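Local coordinates for protein ribonuclease J (PDB 5HAB) that probably degrades RNA as a metal-dependent exoribonuclease of the beta-CASP group of metallo-beta-lactamases, held here as an engineered mutant with RNA bound, at residues G261-T266 and P340-H345; I371-N376 and A399-N404. The protein carries 1 engineered substitution. One frame throughout, in Å; residues are numbered along the deposited sequence.

Overall arrangement
Both contacts lie in one six-stranded parallel sheet, that of the beta-CASP part of the protein, and follow each other along the chain, neither nested nor crossed. Contact 1 brings strand 262-266 beside strand 338-342, closing a 73-residue excursion that includes helix 271-283, strand 287-291 and helix 320-331. The chain then runs through helix 352-357 and returns as strand 370-374 on the other side of strand 262-266. Contact 2 joins strand 370-374 to strand 400-402 across helix 381-396, a beta-alpha-beta unit. The two contacts, with centres about 9 Å apart, thus make four neighbouring strands, whose C-terminal ends lead into residues that meet the bound RNA.

Contact 1: residues G261-T266 and P340-H345; sequences GMIVTT and PVMTGH. With nucleotides of chain D.
The imidazole of His345 turns an edge to the other segment: Thr266 O lies at that edge near the ring plane, 3.1 Å from CD2, while OG1 of Thr265 approaches the ring obliquely. Phe267 meets the same imidazole edge-to-face, and Phe373 of the next strand packs against this side chain too. CB of His345 already faces Thr265; with CG between backbone N and carbonyl carbon (chi1 52°) and the ring turned by chi2, CD2 comes to Thr266 O.

Earlier in each segment, strands 262-266 and 340-342 run parallel. Val264 is gripped through both backbone polar atoms: its N donates to Pro340 O at 2.9 Å, and its O accepts from Met342 N at 2.9 Å. Pro340 lacks an amide hydrogen but still supplies its carbonyl, and its ring carbon CD rests on Met262 O. On one face, Val264 and Val341 offer compact beta-branched side chains to Ile277 of helix 271-283. On the other, chi1 (72°) and an extended chi2 of Met342 set SD 3.7 Å from CG2 of Ile263; the bend at chi3 keeps CE against the same methyl, and helix 352-357 packs on this side chain.

Thr265 extends the pairing beyond the last amide bond. With OG1 opposite its backbone N (chi1 180°), the hydroxyl donates to Met342 O at 3.0 Å, from above the carbonyl plane. Thr266 OG1 turns instead to Ser374 O. Gly344 allows the turn that follows, since its positive phi would press a side chain against the preceding carbonyl.

Thr343 points away from strand 262-266, and its OG1 makes a weak hydrogen bond to OP1 of A5 of chain D, 3.0 Å long. The phosphate is common to every nucleotide, so this bond would not by itself distinguish bases.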
ATOM      1  N   GLY B 261     -27.244   8.946 -20.497  1.00 56.99           N
ATOM      2  CA  GLY B 261     -26.912   7.634 -21.019  1.00 63.81           C
ATOM      3  C   GLY B 261     -26.008   6.880 -20.062  1.00 77.90           C
ATOM      4  O   GLY B 261     -24.851   7.255 -19.846  1.00 63.47           O
ATOM      5  N   MET B 262     -26.544   5.811 -19.485  1.00 54.16           N
ATOM      6  CA  MET B 262     -25.843   5.071 -18.451  1.00 53.21           C
ATOM      7  C   MET B 262     -25.771   3.577 -18.761  1.00 64.29           C
ATOM      8  O   MET B 262     -26.758   2.965 -19.167  1.00 61.80           O
ATOM      9  CB  MET B 262     -26.528   5.295 -17.100  1.00 62.97           C
ATOM     10  CG  MET B 262     -26.636   6.762 -16.700  1.00 52.77           C
ATOM     11  SD  MET B 262     -27.584   7.017 -15.188  1.00 72.09           S
ATOM     12  CE  MET B 262     -29.170   6.356 -15.674  1.00 68.65           C
ATOM     13  N   ILE B 263     -24.589   3.001 -18.560  1.00 59.75           N
ATOM     14  CA  ILE B 263     -24.376   1.567 -18.717  1.00 48.02           C
ATOM     15  C   ILE B 263     -24.071   0.974 -17.352  1.00 61.04           C
ATOM     16  O   ILE B 263     -23.229   1.502 -16.631  1.00 62.21           O
ATOM     17  CB  ILE B 263     -23.226   1.272 -19.696  1.00 45.33           C
ATOM     18  CG1 ILE B 263     -23.597   1.699 -21.114  1.00 46.69           C
ATOM     19  CG2 ILE B 263     -22.853  -0.205 -19.653  1.00 55.64           C
ATOM     20  CD1 ILE B 263     -22.471   1.524 -22.103  1.00 41.34           C
ATOM     21  N   VAL B 264     -24.740  -0.114 -16.986  1.00 64.30           N
ATOM     22  CA  VAL B 264     -24.407  -0.797 -15.737  1.00 39.52           C
ATOM     23  C   VAL B 264     -23.791  -2.162 -16.036  1.00 54.13           C
ATOM     24  O   VAL B 264     -24.254  -2.878 -16.921  1.00 49.30           O
ATOM     25  CB  VAL B 264     -25.638  -0.942 -14.829  1.00 45.22           C
ATOM     26  CG1 VAL B 264     -25.230  -1.489 -13.465  1.00 36.49           C
ATOM     27  CG2 VAL B 264     -26.348   0.391 -14.682  1.00 47.98           C
ATOM     28  N   THR B 265     -22.743  -2.517 -15.299  1.00 58.77           N
ATOM     29  CA  THR B 265     -22.137  -3.837 -15.439  1.00 38.14           C
ATOM     30  C   THR B 265     -21.935  -4.499 -14.075  1.00 53.77           C
ATOM     31  O   THR B 265     -21.578  -3.842 -13.096  1.00 44.41           O
ATOM     32  CB  THR B 265     -20.795  -3.769 -16.186  1.00 40.17           C
ATOM     33  OG1 THR B 265     -20.238  -5.086 -16.296  1.00 51.27           O
ATOM     34  CG2 THR B 265     -19.812  -2.855 -15.459  1.00 39.56           C
ATOM     35  N   THR B 266     -22.175  -5.805 -14.019  1.00 49.03           N
ATOM     36  CA  THR B 266     -22.078  -6.554 -12.771  1.00 50.73           C
ATOM     37  C   THR B 266     -21.967  -8.057 -13.031  1.00 62.51           C
ATOM     38  O   THR B 266     -21.958  -8.502 -14.183  1.00 45.71           O
ATOM     39  CB  THR B 266     -23.298  -6.287 -11.863  1.00 50.88           C
ATOM     40  OG1 THR B 266     -23.137  -6.974 -10.616  1.00 49.26           O
ATOM     41  CG2 THR B 266     -24.575  -6.762 -12.533  1.00 58.06           C
ATOM     42  N   PRO B 340     -28.788  -0.265 -20.363  1.00 40.62           N
ATOM     43  CA  PRO B 340     -28.090  -1.513 -20.686  1.00 41.48           C
ATOM     44  C   PRO B 340     -27.433  -2.130 -19.452  1.00 67.62           C
ATOM     45  O   PRO B 340     -26.564  -1.506 -18.827  1.00 61.63           O
ATOM     46  CB  PRO B 340     -27.031  -1.077 -21.707  1.00 46.41           C
ATOM     47  CG  PRO B 340     -27.532   0.212 -22.261  1.00 40.89           C
ATOM     48  CD  PRO B 340     -28.268   0.876 -21.133  1.00 50.87           C
ATOM     49  N   VAL B 341     -27.857  -3.342 -19.109  1.00 64.75           N
ATOM     50  CA  VAL B 341     -27.252  -4.103 -18.025  1.00 43.90           C
ATOM     51  C   VAL B 341     -26.433  -5.225 -18.644  1.00 54.19           C
ATOM     52  O   VAL B 341     -26.987  -6.214 -19.118  1.00 59.65           O
ATOM     53  CB  VAL B 341     -28.314  -4.666 -17.073  1.00 45.79           C
ATOM     54  CG1 VAL B 341     -27.659  -5.304 -15.858  1.00 47.60           C
ATOM     55  CG2 VAL B 341     -29.292  -3.584 -16.669  1.00 48.66           C
ATOM     56  N   MET B 342     -25.114  -5.079 -18.629  1.00 48.34           N
ATOM     57  CA  MET B 342     -24.272  -5.923 -19.463  1.00 54.79           C
ATOM     58  C   MET B 342     -23.107  -6.537 -18.690  1.00 67.14           C
ATOM     59  O   MET B 342     -22.801  -6.128 -17.571  1.00 65.54           O
ATOM     60  CB  MET B 342     -23.753  -5.112 -20.647  1.00 55.31           C
ATOM     61  CG  MET B 342     -22.699  -4.089 -20.279  1.00 55.39           C
ATOM     62  SD  MET B 342     -22.098  -3.228 -21.738  1.00 53.26           S
ATOM     63  CE  MET B 342     -23.658  -2.662 -22.423  1.00 61.41           C
ATOM     64  N   THR B 343     -22.483  -7.549 -19.285  1.00 53.78           N
ATOM     65  CA  THR B 343     -21.354  -8.231 -18.666  1.00 47.73           C
ATOM     66  C   THR B 343     -20.043  -7.549 -19.031  1.00 46.84           C
ATOM     67  O   THR B 343     -19.989  -6.769 -19.982  1.00 43.28           O
ATOM     68  CB  THR B 343     -21.304  -9.711 -19.066  1.00 76.96           C
ATOM     69  OG1 THR B 343     -21.162  -9.821 -20.487  1.00 52.70           O
ATOM     70  CG2 THR B 343     -22.585 -10.403 -18.639  1.00 70.35           C
ATOM     71  N   GLY B 344     -18.991  -7.840 -18.270  1.00 58.54           N
ATOM     72  CA  GLY B 344     -17.665  -7.338 -18.589  1.00 60.57           C
ATOM     73  C   GLY B 344     -17.012  -6.432 -17.560  1.00 58.76           C
ATOM     74  O   GLY B 344     -16.108  -5.662 -17.888  1.00 56.59           O
ATOM     75  N   HIS B 345     -17.441  -6.549 -16.307  1.00 58.07           N
ATOM     76  CA  HIS B 345     -16.945  -5.690 -15.235  1.00 52.51           C
ATOM     77  C   HIS B 345     -15.467  -5.915 -14.914  1.00 57.90           C
ATOM     78  O   HIS B 345     -14.830  -5.059 -14.309  1.00 60.43           O
ATOM     79  CB  HIS B 345     -17.773  -5.900 -13.969  1.00 56.00           C
ATOM     80  CG  HIS B 345     -17.890  -7.334 -13.563  1.00 67.85           C
ATOM     81  ND1 HIS B 345     -16.934  -7.971 -12.803  1.00 69.81           N
ATOM     82  CD2 HIS B 345     -18.841  -8.260 -13.823  1.00 80.29           C
ATOM     83  CE1 HIS B 345     -17.293  -9.226 -12.609  1.00 72.29           C
ATOM     84  NE2 HIS B 345     -18.450  -9.427 -13.214  1.00 82.55           N
TER
ATOM     85  P     A D   4     -19.703 -13.654 -16.564  1.00103.18           P
ATOM     86  OP1   A D   4     -20.404 -12.348 -16.445  1.00112.76           O
ATOM     87  OP2   A D   4     -20.480 -14.915 -16.450  1.00 81.74           O
ATOM     88  O5'   A D   4     -18.907 -13.686 -17.944  1.00 93.37           O
ATOM     89  C5'   A D   4     -18.995 -12.605 -18.859  1.00 91.84           C
ATOM     90  C4'   A D   4     -17.952 -12.698 -19.944  1.00 91.59           C
ATOM     91  O4'   A D   4     -16.851 -13.541 -19.520  1.00 94.91           O
ATOM     92  C3'   A D   4     -18.405 -13.318 -21.256  1.00108.47           C
ATOM     93  O3'   A D   4     -19.141 -12.405 -22.056  1.00103.75           O
ATOM     94  C2'   A D   4     -17.085 -13.766 -21.881  1.00108.65           C
ATOM     95  O2'   A D   4     -16.420 -12.676 -22.504  1.00 92.84           O
ATOM     96  C1'   A D   4     -16.282 -14.183 -20.642  1.00110.75           C
ATOM     97  N9    A D   4     -16.282 -15.644 -20.417  1.00125.79           N
ATOM     98  C8    A D   4     -17.083 -16.378 -19.575  1.00118.39           C
ATOM     99  N7    A D   4     -16.832 -17.667 -19.592  1.00120.57           N
ATOM    100  C5    A D   4     -15.792 -17.794 -20.504  1.00128.11           C
ATOM    101  C6    A D   4     -15.068 -18.908 -20.971  1.00133.52           C
ATOM    102  N6    A D   4     -15.291 -20.162 -20.570  1.00133.19           N
ATOM    103  N1    A D   4     -14.092 -18.688 -21.882  1.00131.87           N
ATOM    104  C2    A D   4     -13.866 -17.433 -22.289  1.00121.63           C
ATOM    105  N3    A D   4     -14.476 -16.308 -21.922  1.00123.75           N
ATOM    106  C4    A D   4     -15.443 -16.557 -21.018  1.00126.40           C
ATOM    107  P     A D   5     -20.648 -12.737 -22.517  1.00 79.69           P
ATOM    108  OP1   A D   5     -21.266 -11.471 -22.984  1.00 86.65           O
ATOM    109  OP2   A D   5     -21.316 -13.523 -21.448  1.00 67.88           O
ATOM    110  O5'   A D   5     -20.462 -13.673 -23.790  1.00110.92           O
ATOM    111  C5'   A D   5     -20.262 -13.114 -25.086  1.00122.57           C
ATOM    112  C4'   A D   5     -19.109 -13.776 -25.797  1.00127.79           C
ATOM    113  O4'   A D   5     -18.496 -14.732 -24.891  1.00124.94           O
ATOM    114  C3'   A D   5     -19.484 -14.559 -27.048  1.00137.34           C
ATOM    115  O3'   A D   5     -18.392 -14.540 -27.967  1.00138.75           O
ATOM    116  C2'   A D   5     -19.679 -15.972 -26.507  1.00139.39           C
ATOM    117  O2'   A D   5     -19.526 -16.996 -27.467  1.00139.00           O
ATOM    118  C1'   A D   5     -18.604 -16.041 -25.420  1.00136.21           C
ATOM    119  N9    A D   5     -18.952 -16.934 -24.311  1.00131.86           N
ATOM    120  C8    A D   5     -20.029 -16.815 -23.466  1.00124.22           C
ATOM    121  N7    A D   5     -20.104 -17.761 -22.563  1.00124.18           N
ATOM    122  C5    A D   5     -19.001 -18.560 -22.832  1.00134.23           C
ATOM    123  C6    A D   5     -18.518 -19.732 -22.224  1.00139.39           C
ATOM    124  N6    A D   5     -19.108 -20.320 -21.180  1.00134.77           N
ATOM    125  N1    A D   5     -17.394 -20.284 -22.733  1.00142.71           N
ATOM    126  C2    A D   5     -16.805 -19.692 -23.782  1.00136.26           C
ATOM    127  N3    A D   5     -17.163 -18.589 -24.438  1.00131.90           N
ATOM    128  C4    A D   5     -18.285 -18.068 -23.911  1.00134.46           C
TER

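Contact 2: residues I371-N376 and A399-N404; sequences IIFSAN and ARIYDN. With nucleotides of chain D.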
ATOM      1  N   ILE B 371     -20.645   5.050 -16.653  1.00 39.76           N
ATOM      2  CA  ILE B 371     -20.488   3.601 -16.581  1.00 43.15           C
ATOM      3  C   ILE B 371     -20.345   3.152 -15.134  1.00 48.61           C
ATOM      4  O   ILE B 371     -19.390   3.516 -14.445  1.00 35.91           O
ATOM      5  CB  ILE B 371     -19.312   3.137 -17.445  1.00 41.34           C
ATOM      6  CG1 ILE B 371     -19.521   3.653 -18.871  1.00 42.87           C
ATOM      7  CG2 ILE B 371     -19.193   1.620 -17.416  1.00 52.57           C
ATOM      8  CD1 ILE B 371     -18.455   3.265 -19.836  1.00 58.04           C
ATOM      9  N   ILE B 372     -21.313   2.363 -14.681  1.00 41.81           N
ATOM     10  CA  ILE B 372     -21.384   1.938 -13.294  1.00 37.31           C
ATOM     11  C   ILE B 372     -20.957   0.483 -13.140  1.00 56.49           C
ATOM     12  O   ILE B 372     -21.661  -0.437 -13.565  1.00 45.03           O
ATOM     13  CB  ILE B 372     -22.803   2.137 -12.732  1.00 38.58           C
ATOM     14  CG1 ILE B 372     -23.193   3.616 -12.764  1.00 47.20           C
ATOM     15  CG2 ILE B 372     -22.900   1.583 -11.320  1.00 31.86           C
ATOM     16  CD1 ILE B 372     -24.113   3.975 -13.904  1.00 46.88           C
ATOM     17  N   PHE B 373     -19.795   0.289 -12.526  1.00 35.72           N
ATOM     18  CA  PHE B 373     -19.307  -1.029 -12.161  1.00 31.49           C
ATOM     19  C   PHE B 373     -19.861  -1.419 -10.796  1.00 33.78           C
ATOM     20  O   PHE B 373     -19.342  -1.001  -9.766  1.00 28.83           O
ATOM     21  CB  PHE B 373     -17.779  -1.056 -12.132  1.00 34.47           C
ATOM     22  CG  PHE B 373     -17.140  -0.871 -13.475  1.00 45.03           C
ATOM     23  CD1 PHE B 373     -17.092   0.380 -14.069  1.00 43.16           C
ATOM     24  CD2 PHE B 373     -16.561  -1.941 -14.134  1.00 39.27           C
ATOM     25  CE1 PHE B 373     -16.498   0.556 -15.303  1.00 47.36           C
ATOM     26  CE2 PHE B 373     -15.960  -1.772 -15.368  1.00 41.16           C
ATOM     27  CZ  PHE B 373     -15.929  -0.522 -15.953  1.00 48.29           C
ATOM     28  N   SER B 374     -20.926  -2.210 -10.791  1.00 41.99           N
ATOM     29  CA  SER B 374     -21.467  -2.722  -9.541  1.00 32.86           C
ATOM     30  C   SER B 374     -20.726  -4.000  -9.155  1.00 43.24           C
ATOM     31  O   SER B 374     -21.304  -5.088  -9.130  1.00 37.11           O
ATOM     32  CB  SER B 374     -22.958  -2.983  -9.667  1.00 30.26           C
ATOM     33  OG  SER B 374     -23.521  -3.153  -8.388  1.00 31.72           O
ATOM     34  N   ALA B 375     -19.435  -3.845  -8.874  1.00 46.42           N
ATOM     35  CA  ALA B 375     -18.534  -4.958  -8.597  1.00 56.10           C
ATOM     36  C   ALA B 375     -17.171  -4.435  -8.158  1.00 56.31           C
ATOM     37  O   ALA B 375     -16.831  -3.272  -8.390  1.00 49.76           O
ATOM     38  CB  ALA B 375     -18.383  -5.848  -9.823  1.00 46.52           C
ATOM     39  N   ASN B 376     -16.399  -5.297  -7.509  1.00 55.72           N
ATOM     40  CA  ASN B 376     -15.039  -4.959  -7.119  1.00 67.80           C
ATOM     41  C   ASN B 376     -14.048  -5.485  -8.145  1.00 62.55           C
ATOM     42  O   ASN B 376     -14.387  -6.337  -8.966  1.00 73.84           O
ATOM     43  CB  ASN B 376     -14.717  -5.546  -5.743  1.00 60.22           C
ATOM     44  CG  ASN B 376     -14.715  -7.071  -5.747  1.00 84.67           C
ATOM     45  OD1 ASN B 376     -15.427  -7.706  -6.533  1.00 69.63           O
ATOM     46  ND2 ASN B 376     -13.912  -7.665  -4.870  1.00 79.09           N
ATOM     47  N   ALA B 399     -15.971   8.817 -20.823  1.00 46.28           N
ATOM     48  CA  ALA B 399     -16.950   8.254 -19.898  1.00 46.66           C
ATOM     49  C   ALA B 399     -16.604   8.599 -18.450  1.00 37.49           C
ATOM     50  O   ALA B 399     -15.441   8.805 -18.115  1.00 41.10           O
ATOM     51  CB  ALA B 399     -17.043   6.749 -20.074  1.00 39.45           C
ATOM     52  N   ARG B 400     -17.619   8.654 -17.595  1.00 41.15           N
ATOM     53  CA  ARG B 400     -17.400   8.864 -16.172  1.00 49.99           C
ATOM     54  C   ARG B 400     -17.590   7.530 -15.446  1.00 45.77           C
ATOM     55  O   ARG B 400     -18.644   6.890 -15.548  1.00 40.02           O
ATOM     56  CB  ARG B 400     -18.343   9.940 -15.605  1.00 45.27           C
ATOM     57  CG  ARG B 400     -18.334  11.294 -16.343  1.00 46.08           C
ATOM     58  CD  ARG B 400     -16.939  11.912 -16.480  1.00 43.01           C
ATOM     59  NE  ARG B 400     -16.294  12.189 -15.195  1.00 41.29           N
ATOM     60  CZ  ARG B 400     -15.016  12.537 -15.063  1.00 46.15           C
ATOM     61  NH1 ARG B 400     -14.242  12.656 -16.136  1.00 30.41           N
ATOM     62  NH2 ARG B 400     -14.506  12.763 -13.858  1.00 38.63           N
ATOM     63  N   ILE B 401     -16.544   7.102 -14.747  1.00 43.63           N
ATOM     64  CA  ILE B 401     -16.514   5.785 -14.124  1.00 34.73           C
ATOM     65  C   ILE B 401     -16.989   5.816 -12.679  1.00 42.58           C
ATOM     66  O   ILE B 401     -16.395   6.489 -11.838  1.00 47.47           O
ATOM     67  CB  ILE B 401     -15.096   5.193 -14.189  1.00 45.21           C
ATOM     68  CG1 ILE B 401     -14.548   5.273 -15.617  1.00 40.88           C
ATOM     69  CG2 ILE B 401     -15.094   3.763 -13.671  1.00 41.07           C
ATOM     70  CD1 ILE B 401     -15.370   4.505 -16.620  1.00 37.27           C
ATOM     71  N   TYR B 402     -18.048   5.068 -12.392  1.00 38.52           N
ATOM     72  CA  TYR B 402     -18.465   4.830 -11.015  1.00 33.62           C
ATOM     73  C   TYR B 402     -18.044   3.424 -10.614  1.00 46.07           C
ATOM     74  O   TYR B 402     -18.615   2.445 -11.080  1.00 49.13           O
ATOM     75  CB  TYR B 402     -19.974   4.995 -10.851  1.00 37.62           C
ATOM     76  CG  TYR B 402     -20.473   6.404 -11.059  1.00 43.13           C
ATOM     77  CD1 TYR B 402     -20.531   6.957 -12.328  1.00 42.75           C
ATOM     78  CD2 TYR B 402     -20.906   7.176  -9.987  1.00 53.02           C
ATOM     79  CE1 TYR B 402     -20.992   8.245 -12.528  1.00 45.75           C
ATOM     80  CE2 TYR B 402     -21.370   8.467 -10.178  1.00 54.45           C
ATOM     81  CZ  TYR B 402     -21.410   8.993 -11.454  1.00 43.88           C
ATOM     82  OH  TYR B 402     -21.868  10.271 -11.668  1.00 55.24           O
ATOM     83  N   ASP B 403     -17.041   3.328  -9.752  1.00 42.75           N
ATOM     84  CA  ASP B 403     -16.438   2.046  -9.421  1.00 43.84           C
ATOM     85  C   ASP B 403     -16.912   1.543  -8.062  1.00 44.39           C
ATOM     86  O   ASP B 403     -17.394   2.318  -7.236  1.00 53.33           O
ATOM     87  CB  ASP B 403     -14.912   2.177  -9.434  1.00 46.94           C
ATOM     88  CG  ASP B 403     -14.207   0.855  -9.635  1.00 77.70           C
ATOM     89  OD1 ASP B 403     -14.881  -0.199  -9.611  1.00 70.11           O
ATOM     90  OD2 ASP B 403     -12.971   0.875  -9.825  1.00 77.95           O
ATOM     91  N   ASN B 404     -16.776   0.237  -7.853  1.00 51.72           N
ATOM     92  CA  ASN B 404     -16.957  -0.392  -6.546  1.00 44.39           C
ATOM     93  C   ASN B 404     -18.308  -0.120  -5.874  1.00 35.32           C
ATOM     94  O   ASN B 404     -18.390  -0.057  -4.650  1.00 45.54           O
ATOM     95  CB  ASN B 404     -15.828   0.040  -5.606  1.00 51.38           C
ATOM     96  CG  ASN B 404     -15.408  -1.067  -4.654  1.00 86.38           C
ATOM     97  OD1 ASN B 404     -15.724  -2.242  -4.865  1.00 67.17           O
ATOM     98  ND2 ASN B 404     -14.685  -0.697  -3.600  1.00 65.80           N
TER
ATOM     99  OP3   A D   1     -16.390  -8.677  -3.439  1.00 60.06           O
ATOM    100  P     A D   1     -16.442 -10.049  -2.880  1.00 52.80           P
ATOM    101  OP1   A D   1     -17.780 -10.628  -3.165  1.00 49.39           O
ATOM    102  OP2   A D   1     -15.963  -9.996  -1.477  1.00 51.04           O
ATOM    103  O5'   A D   1     -15.350 -10.903  -3.651  1.00 68.43           O
ATOM    104  C5'   A D   1     -15.278 -10.914  -5.073  1.00 84.49           C
ATOM    105  C4'   A D   1     -14.488 -12.104  -5.558  1.00 94.56           C
ATOM    106  O4'   A D   1     -13.080 -11.871  -5.274  1.00 88.52           O
ATOM    107  C3'   A D   1     -14.852 -13.423  -4.880  1.00 84.04           C
ATOM    108  O3'   A D   1     -14.775 -14.505  -5.804  1.00105.02           O
ATOM    109  C2'   A D   1     -13.783 -13.570  -3.800  1.00 84.75           C
ATOM    110  O2'   A D   1     -13.510 -14.905  -3.427  1.00 83.99           O
ATOM    111  C1'   A D   1     -12.570 -12.904  -4.449  1.00 97.70           C
ATOM    112  N9    A D   1     -11.677 -12.287  -3.461  1.00107.17           N
ATOM    113  C8    A D   1     -12.070 -11.577  -2.349  1.00 90.78           C
ATOM    114  N7    A D   1     -11.080 -11.136  -1.612  1.00 88.12           N
ATOM    115  C5    A D   1      -9.950 -11.590  -2.280  1.00102.41           C
ATOM    116  C6    A D   1      -8.578 -11.451  -2.003  1.00106.15           C
ATOM    117  N6    A D   1      -8.099 -10.789  -0.942  1.00 88.68           N
ATOM    118  N1    A D   1      -7.705 -12.021  -2.866  1.00111.50           N
ATOM    119  C2    A D   1      -8.188 -12.684  -3.927  1.00 99.33           C
ATOM    120  N3    A D   1      -9.455 -12.883  -4.295  1.00 95.64           N
ATOM    121  C4    A D   1     -10.300 -12.304  -3.419  1.00102.13           C
TER
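Ile371 and Ile401 hold the apolar centre together with Phe373, all on one side of two parallel strands. CD1 of Ile371 reaches along to CB of Ala399, 3.8 Å away, where a small methyl suits the space beside the longer branch. Ile401 slants across Phe373, its CG2 lying 3.9 Å from CE1. With its CG opposite the carbonyl carbon (chi1 -67°), Phe373 brings a ring edge to Tyr402 O, while Leu353 of helix 352-357 and Leu390 of helix 381-396 touch the Phe373 side chain. On the reverse face Ile372 and Tyr402 lie side by side, both touching Val251 of helix 241-253.

Three backbone bonds join the strands, each 2.9 Å from N to O: Ile371 N to Arg400 O, Tyr402 N to Ile371 O and Phe373 N to Tyr402 O.

Polar groups gather outward. Arg400, at the sheet's margin, forms salt bridges with Glu414 and Asp447 of the second subunit. Asp403 turns OD1 back toward Phe373 and pairs it with Arg387 in a salt bridge. Past the strand ends, OD1 of Asn404 sits 3.6 Å from CB of Asn376, whose ND2 comes 3.0 Å from OP3 of A1 of chain D. An amide near this terminal phosphate would suit recognition of a 5'-phosphorylated RNA end without adding charge.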